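Local coordinates for protein putative glycosyl hydrolase (Bacteroides thetaiotaomicron VPI-5482, PDB 3K11) that is probably a hydrolase of the glycosyl hydrolase family 88 kind, acting on a substrate that is not established, at residues 263-268 against 330-335; 313-316 against 322-325. One frame throughout, in Å; residues are numbered along the deposited sequence.

Contact 1. Residues 263-268 against 330-335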
ATOM      1  N   CYS A 263      -3.679   2.742 -12.672  1.00 24.84           N
ATOM      2  CA  CYS A 263      -4.546   1.546 -12.782  1.00 23.78           C
ATOM      3  C   CYS A 263      -5.978   1.936 -12.452  1.00 24.67           C
ATOM      4  O   CYS A 263      -6.512   1.588 -11.418  1.00 24.03           O
ATOM      5  CB  CYS A 263      -4.035   0.459 -11.840  1.00 26.91           C
ATOM      6  SG  CYS A 263      -2.316  -0.019 -12.304  1.00 27.06           S
ATOM      7  N   TRP A 264      -6.548   2.748 -13.325  1.00 24.21           N
ATOM      8  CA  TRP A 264      -7.875   3.303 -13.123  1.00 23.16           C
ATOM      9  C   TRP A 264      -8.913   2.191 -13.089  1.00 24.34           C
ATOM     10  O   TRP A 264      -8.946   1.315 -13.966  1.00 21.47           O
ATOM     11  CB  TRP A 264      -8.177   4.345 -14.211  1.00 22.45           C
ATOM     12  CG  TRP A 264      -9.505   4.987 -14.095  1.00 22.43           C
ATOM     13  CD1 TRP A 264     -10.074   5.468 -12.965  1.00 26.79           C
ATOM     14  CD2 TRP A 264     -10.449   5.198 -15.150  1.00 23.18           C
ATOM     15  NE1 TRP A 264     -11.297   5.987 -13.243  1.00 23.95           N
ATOM     16  CE2 TRP A 264     -11.569   5.824 -14.578  1.00 22.33           C
ATOM     17  CE3 TRP A 264     -10.422   4.978 -16.514  1.00 23.46           C
ATOM     18  CZ2 TRP A 264     -12.676   6.215 -15.324  1.00 23.77           C
ATOM     19  CZ3 TRP A 264     -11.547   5.323 -17.257  1.00 25.90           C
ATOM     20  CH2 TRP A 264     -12.651   5.939 -16.647  1.00 21.39           C
ATOM     21  N   ALA A 265      -9.734   2.186 -12.052  1.00 23.54           N
ATOM     22  CA  ALA A 265     -10.693   1.074 -11.817  1.00 21.67           C
ATOM     23  C   ALA A 265     -11.694   0.842 -12.904  1.00 24.63           C
ATOM     24  O   ALA A 265     -11.854  -0.314 -13.344  1.00 24.54           O
ATOM     25  CB  ALA A 265     -11.403   1.233 -10.417  1.00 19.89           C
ATOM     26  N   ARG A 266     -12.352   1.884 -13.422  1.00 22.68           N
ATOM     27  CA  ARG A 266     -13.352   1.589 -14.443  1.00 23.24           C
ATOM     28  C   ARG A 266     -12.723   0.960 -15.680  1.00 22.94           C
ATOM     29  O   ARG A 266     -13.228  -0.032 -16.157  1.00 25.62           O
ATOM     30  CB  ARG A 266     -14.182   2.798 -14.822  1.00 22.56           C
ATOM     31  CG  ARG A 266     -15.169   2.432 -15.946  1.00 24.56           C
ATOM     32  CD  ARG A 266     -16.383   3.313 -16.049  1.00 24.34           C
ATOM     33  NE  ARG A 266     -16.066   4.677 -16.420  1.00 23.67           N
ATOM     34  CZ  ARG A 266     -16.426   5.754 -15.731  1.00 21.28           C
ATOM     35  NH1 ARG A 266     -17.124   5.673 -14.609  1.00 24.22           N
ATOM     36  NH2 ARG A 266     -16.111   6.956 -16.223  1.00 23.63           N
ATOM     37  N   ALA A 267     -11.610   1.485 -16.167  1.00 23.24           N
ATOM     38  CA  ALA A 267     -10.988   0.935 -17.378  1.00 22.81           C
ATOM     39  C   ALA A 267     -10.455  -0.460 -17.086  1.00 22.95           C
ATOM     40  O   ALA A 267     -10.463  -1.317 -17.958  1.00 23.57           O
ATOM     41  CB  ALA A 267      -9.878   1.872 -17.924  1.00 21.99           C
ATOM     42  N   ASN A 268      -9.999  -0.724 -15.854  1.00 22.36           N
ATOM     43  CA  ASN A 268      -9.643  -2.086 -15.495  1.00 20.36           C
ATOM     44  C   ASN A 268     -10.866  -2.968 -15.531  1.00 22.19           C
ATOM     45  O   ASN A 268     -10.805  -4.103 -16.010  1.00 24.27           O
ATOM     46  CB  ASN A 268      -8.940  -2.138 -14.133  1.00 23.31           C
ATOM     47  CG  ASN A 268      -7.433  -2.083 -14.295  1.00 20.88           C
ATOM     48  OD1 ASN A 268      -6.779  -3.148 -14.367  1.00 22.17           O
ATOM     49  ND2 ASN A 268      -6.874  -0.856 -14.464  1.00 23.35           N
ATOM     50  N   ALA A 330     -19.209  -2.441  -9.683  1.00 23.02           N
ATOM     51  CA  ALA A 330     -20.287  -3.212 -10.312  1.00 23.06           C
ATOM     52  C   ALA A 330     -19.767  -4.109 -11.451  1.00 23.01           C
ATOM     53  O   ALA A 330     -20.192  -5.268 -11.596  1.00 25.87           O
ATOM     54  CB  ALA A 330     -21.408  -2.261 -10.852  1.00 22.87           C
ATOM     55  N   ILE A 331     -18.935  -3.540 -12.307  1.00 23.91           N
ATOM     56  CA  ILE A 331     -18.311  -4.299 -13.385  1.00 23.86           C
ATOM     57  C   ILE A 331     -17.572  -5.539 -12.815  1.00 20.69           C
ATOM     58  O   ILE A 331     -17.768  -6.659 -13.334  1.00 23.43           O
ATOM     59  CB  ILE A 331     -17.328  -3.479 -14.241  1.00 22.33           C
ATOM     60  CG1 ILE A 331     -18.029  -2.324 -14.993  1.00 25.46           C
ATOM     61  CG2 ILE A 331     -16.601  -4.413 -15.244  1.00 20.56           C
ATOM     62  CD1 ILE A 331     -17.034  -1.196 -15.487  1.00 23.45           C
ATOM     63  N   TYR A 332     -16.763  -5.363 -11.780  1.00 23.80           N
ATOM     64  CA  TYR A 332     -16.057  -6.493 -11.197  1.00 22.76           C
ATOM     65  C   TYR A 332     -16.998  -7.539 -10.662  1.00 23.40           C
ATOM     66  O   TYR A 332     -16.760  -8.749 -10.817  1.00 24.18           O
ATOM     67  CB  TYR A 332     -15.110  -6.089 -10.095  1.00 23.86           C
ATOM     68  CG  TYR A 332     -14.058  -5.079 -10.544  1.00 21.49           C
ATOM     69  CD1 TYR A 332     -13.429  -5.184 -11.780  1.00 26.04           C
ATOM     70  CD2 TYR A 332     -13.648  -4.071  -9.707  1.00 26.78           C
ATOM     71  CE1 TYR A 332     -12.456  -4.263 -12.168  1.00 27.13           C
ATOM     72  CE2 TYR A 332     -12.666  -3.140 -10.094  1.00 26.18           C
ATOM     73  CZ  TYR A 332     -12.096  -3.240 -11.326  1.00 26.86           C
ATOM     74  OH  TYR A 332     -11.150  -2.313 -11.742  1.00 27.43           O
ATOM     75  N   VAL A 333     -18.046  -7.098  -9.995  1.00 22.94           N
ATOM     76  CA  VAL A 333     -19.056  -8.063  -9.474  1.00 23.23           C
ATOM     77  C   VAL A 333     -19.635  -8.891 -10.635  1.00 24.24           C
ATOM     78  O   VAL A 333     -19.769 -10.106 -10.519  1.00 21.14           O
ATOM     79  CB  VAL A 333     -20.183  -7.344  -8.690  1.00 21.62           C
ATOM     80  CG1 VAL A 333     -21.366  -8.290  -8.354  1.00 20.03           C
ATOM     81  CG2 VAL A 333     -19.599  -6.720  -7.371  1.00 21.34           C
ATOM     82  N   TYR A 334     -20.012  -8.229 -11.720  1.00 24.37           N
ATOM     83  CA  TYR A 334     -20.523  -8.952 -12.875  1.00 23.04           C
ATOM     84  C   TYR A 334     -19.478  -9.959 -13.340  1.00 24.68           C
ATOM     85  O   TYR A 334     -19.794 -11.120 -13.593  1.00 23.60           O
ATOM     86  CB  TYR A 334     -20.899  -8.058 -14.067  1.00 23.09           C
ATOM     87  CG  TYR A 334     -21.025  -8.910 -15.316  1.00 23.02           C
ATOM     88  CD1 TYR A 334     -22.136  -9.725 -15.515  1.00 21.48           C
ATOM     89  CD2 TYR A 334     -20.007  -8.969 -16.267  1.00 23.54           C
ATOM     90  CE1 TYR A 334     -22.216 -10.544 -16.620  1.00 26.42           C
ATOM     91  CE2 TYR A 334     -20.078  -9.830 -17.379  1.00 23.01           C
ATOM     92  CZ  TYR A 334     -21.195 -10.598 -17.540  1.00 23.35           C
ATOM     93  OH  TYR A 334     -21.327 -11.428 -18.630  1.00 23.63           O
ATOM     94  N   CYS A 335     -18.256  -9.487 -13.559  1.00 22.68           N
ATOM     95  CA  CYS A 335     -17.254 -10.374 -14.121  1.00 22.70           C
ATOM     96  C   CYS A 335     -17.001 -11.592 -13.256  1.00 24.08           C
ATOM     97  O   CYS A 335     -16.797 -12.679 -13.761  1.00 23.09           O
ATOM     98  CB  CYS A 335     -15.947  -9.654 -14.314  1.00 22.17           C
ATOM     99  SG  CYS A 335     -16.096  -8.399 -15.643  1.00 24.74           S
TER
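Tyr332 reaches from one helix to the start of another, and its side chain carries most of the contact between 330-335 and 263-268. Beyond CB, CG lies anti to the carbonyl carbon (chi1 -58°), which lets the ring span the gap and its outer atoms reach Ala265 and Asn268. Farther out, CE1 passes 3.9 Å from the backbone C of Asn268, which lies at the ring edge, close to the ring plane. CZ is 3.6 Å from Ala265 O. The tip, OH, comes to 2.7 Å from Ala265 O and donates to it in a bond that is short but weak. On its other approaches OH meets carbon, with Asn268 CB at 3.3 Å and Ala265 CB at 3.8 Å. The phenol thus lies against the first turn of helix 265-281.

Ile331 supplies the second touch: CD1 rests against the backbone O and the CG of Arg266, 4.1 Å from CG, the two side chains crossing at a slant. The guanidinium of Arg266 belongs elsewhere, bonded to the backbone oxygens of Cys375 and Val376 and to Ser327.

Asn268 turns its amide back to the helix start: ND2 donates to Trp264 O at 3.0 Å, from above the carbonyl plane, and the N-H...O angle of 164° makes the bond nearly straight. Since Asn268 N also donates to Trp264 O, two bonds grip the oxygen of the N-cap residue; ND2 is also bonded to Tyr248 O, and OD1 to His299 NE2.

The contact is wholly buried and joins the N-terminal turn of helix 265-281 to helix 326-342, helix-to-helix packing consistent with the alpha/alpha six-hairpin toroid of this family, with helix 400-416 packing on Ile331 through Pro402 and strand 247-253 touching Asn268 through Leu247.

Contact 2. Residues 313-316 against 322-325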
ATOM      1  N   TRP A 313     -14.038  -1.187  -4.836  1.00 22.90           N
ATOM      2  CA  TRP A 313     -12.670  -0.973  -5.243  1.00 22.88           C
ATOM      3  C   TRP A 313     -12.379   0.531  -5.377  1.00 21.68           C
ATOM      4  O   TRP A 313     -13.283   1.366  -5.507  1.00 23.83           O
ATOM      5  CB  TRP A 313     -12.382  -1.718  -6.539  1.00 24.90           C
ATOM      6  CG  TRP A 313     -12.221  -3.189  -6.402  1.00 23.21           C
ATOM      7  CD1 TRP A 313     -11.021  -3.868  -6.345  1.00 23.85           C
ATOM      8  CD2 TRP A 313     -13.242  -4.188  -6.301  1.00 23.06           C
ATOM      9  NE1 TRP A 313     -11.245  -5.220  -6.226  1.00 23.11           N
ATOM     10  CE2 TRP A 313     -12.591  -5.441  -6.199  1.00 23.76           C
ATOM     11  CE3 TRP A 313     -14.642  -4.161  -6.278  1.00 21.37           C
ATOM     12  CZ2 TRP A 313     -13.283  -6.634  -6.098  1.00 24.43           C
ATOM     13  CZ3 TRP A 313     -15.341  -5.377  -6.227  1.00 20.63           C
ATOM     14  CH2 TRP A 313     -14.657  -6.587  -6.126  1.00 22.74           C
ATOM     15  N   HIS A 314     -11.088   0.856  -5.253  1.00 24.16           N
ATOM     16  CA  HIS A 314     -10.587   2.214  -5.301  1.00 23.62           C
ATOM     17  C   HIS A 314     -10.394   2.714  -6.752  1.00 23.69           C
ATOM     18  O   HIS A 314      -9.928   1.958  -7.637  1.00 24.02           O
ATOM     19  CB  HIS A 314      -9.265   2.307  -4.562  1.00 23.73           C
ATOM     20  CG  HIS A 314      -9.355   2.051  -3.095  1.00 22.41           C
ATOM     21  ND1 HIS A 314      -9.627   3.051  -2.178  1.00 21.57           N
ATOM     22  CD2 HIS A 314      -9.192   0.909  -2.377  1.00 23.41           C
ATOM     23  CE1 HIS A 314      -9.624   2.525  -0.959  1.00 24.91           C
ATOM     24  NE2 HIS A 314      -9.377   1.229  -1.047  1.00 24.59           N
ATOM     25  N   GLN A 315     -10.668   4.013  -6.941  1.00 23.09           N
ATOM     26  CA  GLN A 315     -10.570   4.746  -8.236  1.00 22.87           C
ATOM     27  C   GLN A 315      -9.253   4.458  -8.956  1.00 23.06           C
ATOM     28  O   GLN A 315      -9.232   4.218 -10.153  1.00 22.79           O
ATOM     29  CB  GLN A 315     -10.717   6.234  -7.954  1.00 22.29           C
ATOM     30  CG  GLN A 315     -10.372   7.189  -9.044  1.00 22.47           C
ATOM     31  CD  GLN A 315     -11.367   7.294 -10.120  1.00 23.47           C
ATOM     32  OE1 GLN A 315     -12.204   6.403 -10.322  1.00 24.65           O
ATOM     33  NE2 GLN A 315     -11.284   8.394 -10.867  1.00 22.08           N
ATOM     34  N   LEU A 316      -8.146   4.524  -8.210  1.00 23.77           N
ATOM     35  CA  LEU A 316      -6.862   3.932  -8.666  1.00 22.18           C
ATOM     36  C   LEU A 316      -6.727   2.684  -7.802  1.00 22.68           C
ATOM     37  O   LEU A 316      -6.634   2.771  -6.571  1.00 22.58           O
ATOM     38  CB  LEU A 316      -5.671   4.859  -8.471  1.00 22.59           C
ATOM     39  CG  LEU A 316      -5.638   6.063  -9.455  1.00 23.38           C
ATOM     40  CD1 LEU A 316      -4.384   6.958  -9.234  1.00 23.55           C
ATOM     41  CD2 LEU A 316      -5.766   5.621 -10.934  1.00 26.28           C
ATOM     42  N   SER A 322      -7.387   6.546  -2.522  1.00 24.38           N
ATOM     43  CA  SER A 322      -8.219   7.122  -3.565  1.00 24.93           C
ATOM     44  C   SER A 322      -9.679   6.680  -3.315  1.00 27.66           C
ATOM     45  O   SER A 322      -9.938   5.683  -2.656  1.00 23.90           O
ATOM     46  CB  SER A 322      -7.784   6.735  -4.975  1.00 25.38           C
ATOM     47  OG  SER A 322      -7.863   5.349  -5.240  1.00 23.43           O
ATOM     48  N   TYR A 323     -10.624   7.439  -3.834  1.00 23.83           N
ATOM     49  CA  TYR A 323     -12.016   7.158  -3.464  1.00 25.36           C
ATOM     50  C   TYR A 323     -12.549   5.839  -3.950  1.00 24.54           C
ATOM     51  O   TYR A 323     -12.106   5.328  -4.973  1.00 24.43           O
ATOM     52  CB  TYR A 323     -12.932   8.306  -3.884  1.00 24.35           C
ATOM     53  CG  TYR A 323     -13.199   8.566  -5.325  1.00 21.97           C
ATOM     54  CD1 TYR A 323     -14.173   7.850  -6.002  1.00 23.96           C
ATOM     55  CD2 TYR A 323     -12.598   9.622  -5.995  1.00 26.80           C
ATOM     56  CE1 TYR A 323     -14.495   8.144  -7.289  1.00 23.17           C
ATOM     57  CE2 TYR A 323     -12.904   9.899  -7.323  1.00 24.36           C
ATOM     58  CZ  TYR A 323     -13.866   9.172  -7.960  1.00 25.91           C
ATOM     59  OH  TYR A 323     -14.243   9.484  -9.253  1.00 24.64           O
ATOM     60  N   LEU A 324     -13.555   5.319  -3.230  1.00 26.45           N
ATOM     61  CA  LEU A 324     -14.231   4.089  -3.602  1.00 24.41           C
ATOM     62  C   LEU A 324     -15.232   4.412  -4.706  1.00 24.77           C
ATOM     63  O   LEU A 324     -16.110   5.256  -4.524  1.00 24.16           O
ATOM     64  CB  LEU A 324     -14.944   3.497  -2.397  1.00 23.54           C
ATOM     65  CG  LEU A 324     -14.019   3.093  -1.225  1.00 24.33           C
ATOM     66  CD1 LEU A 324     -14.809   2.570   0.015  1.00 28.51           C
ATOM     67  CD2 LEU A 324     -12.957   2.062  -1.710  1.00 22.04           C
ATOM     68  N   GLU A 325     -15.165   3.687  -5.800  1.00 23.64           N
ATOM     69  CA  GLU A 325     -15.969   4.003  -7.009  1.00 21.96           C
ATOM     70  C   GLU A 325     -16.918   2.892  -7.405  1.00 24.84           C
ATOM     71  O   GLU A 325     -16.559   1.712  -7.474  1.00 25.69           O
ATOM     72  CB  GLU A 325     -14.989   4.360  -8.124  1.00 23.16           C
ATOM     73  CG  GLU A 325     -15.584   5.181  -9.272  1.00 23.48           C
ATOM     74  CD  GLU A 325     -16.303   4.315 -10.298  1.00 25.58           C
ATOM     75  OE1 GLU A 325     -15.725   3.234 -10.612  1.00 24.29           O
ATOM     76  OE2 GLU A 325     -17.379   4.722 -10.828  1.00 23.20           O
TER
HETATM   77  O   HOH W   1     -13.220   3.975 -11.565  1.00 22.19           O
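His314 and Ser322 are joined by a side-chain-to-backbone bond: ND1 donates to Ser322 O at 2.7 Å, and the oxygen lies in the ring plane. The N-H...O angle of 173° makes this an almost straight bond, which fixes the rotation of the imidazole. Leu324 CD2 then covers one ring face, 3.5 Å from the centroid of His314 in a CH-pi contact. Without the imidazole, as with an alanine at this position, Ser322 O would probably lose this donor and Leu324 CD2 the ring face it packs on.

The backbones supply two more bonds, Glu325 N to Trp313 O (3.0 Å) and Gln315 N to Tyr323 O (2.8 Å), either side of the non-hydrogen-bonded antiparallel pair His314-Leu324. Ser322 OG, set between the backbone N and the carbonyl carbon (chi1 63°), accepts from Leu316 N at 3.1 Å and is also bonded to Cys319 O, within the hairpin loop.

Gln315 lies alongside Tyr323 with its amide stacked on the phenol, the planes 21° apart, and CB stands over the ring centre. A water whose oxygen lies 2.9 Å from Gln315 OE1 and 2.8 Å from Glu325 OE1 donates to both, while Gln315 NE2 is bonded to Tyr387 O. Tyr323 OH has a weak hydrogen bond to Arg390 O. Glu325, the N-cap of the helix that follows, has further partners: OE1 takes Ala328 N, and OE2 meets Ser327 OG and Cys375 N.

This short, weakly bonded beta hairpin runs directly into helix 326-342; helix 384-388 borders it at Leu316 and Ser322, and Trp313 NE1 reaches back to Val303 in helix 289-304.

In the fold
In sequence, the hairpin of contact 2 falls between the two segments of contact 1, and their centres lie about 10 Å apart. The two meet directly: Ala265 N is 2.8 Å from Gln315 O and Trp264 NE1 is 3.1 Å from Gln315 OE1, both probable hydrogen bonds, so the start of helix 265-281 is tied to the hairpin. Between helix 326-342 and the hairpin, Tyr332 CD2 comes within 3.4 Å of Trp313 CD2, and the rings meet edge-to-face. Strand 324-325 leads straight into helix 326-342, which carries 330-335. A bound 1,2-ethanediol, probably from crystallisation, lies about 4 Å from the Tyr323 side chain of contact 2.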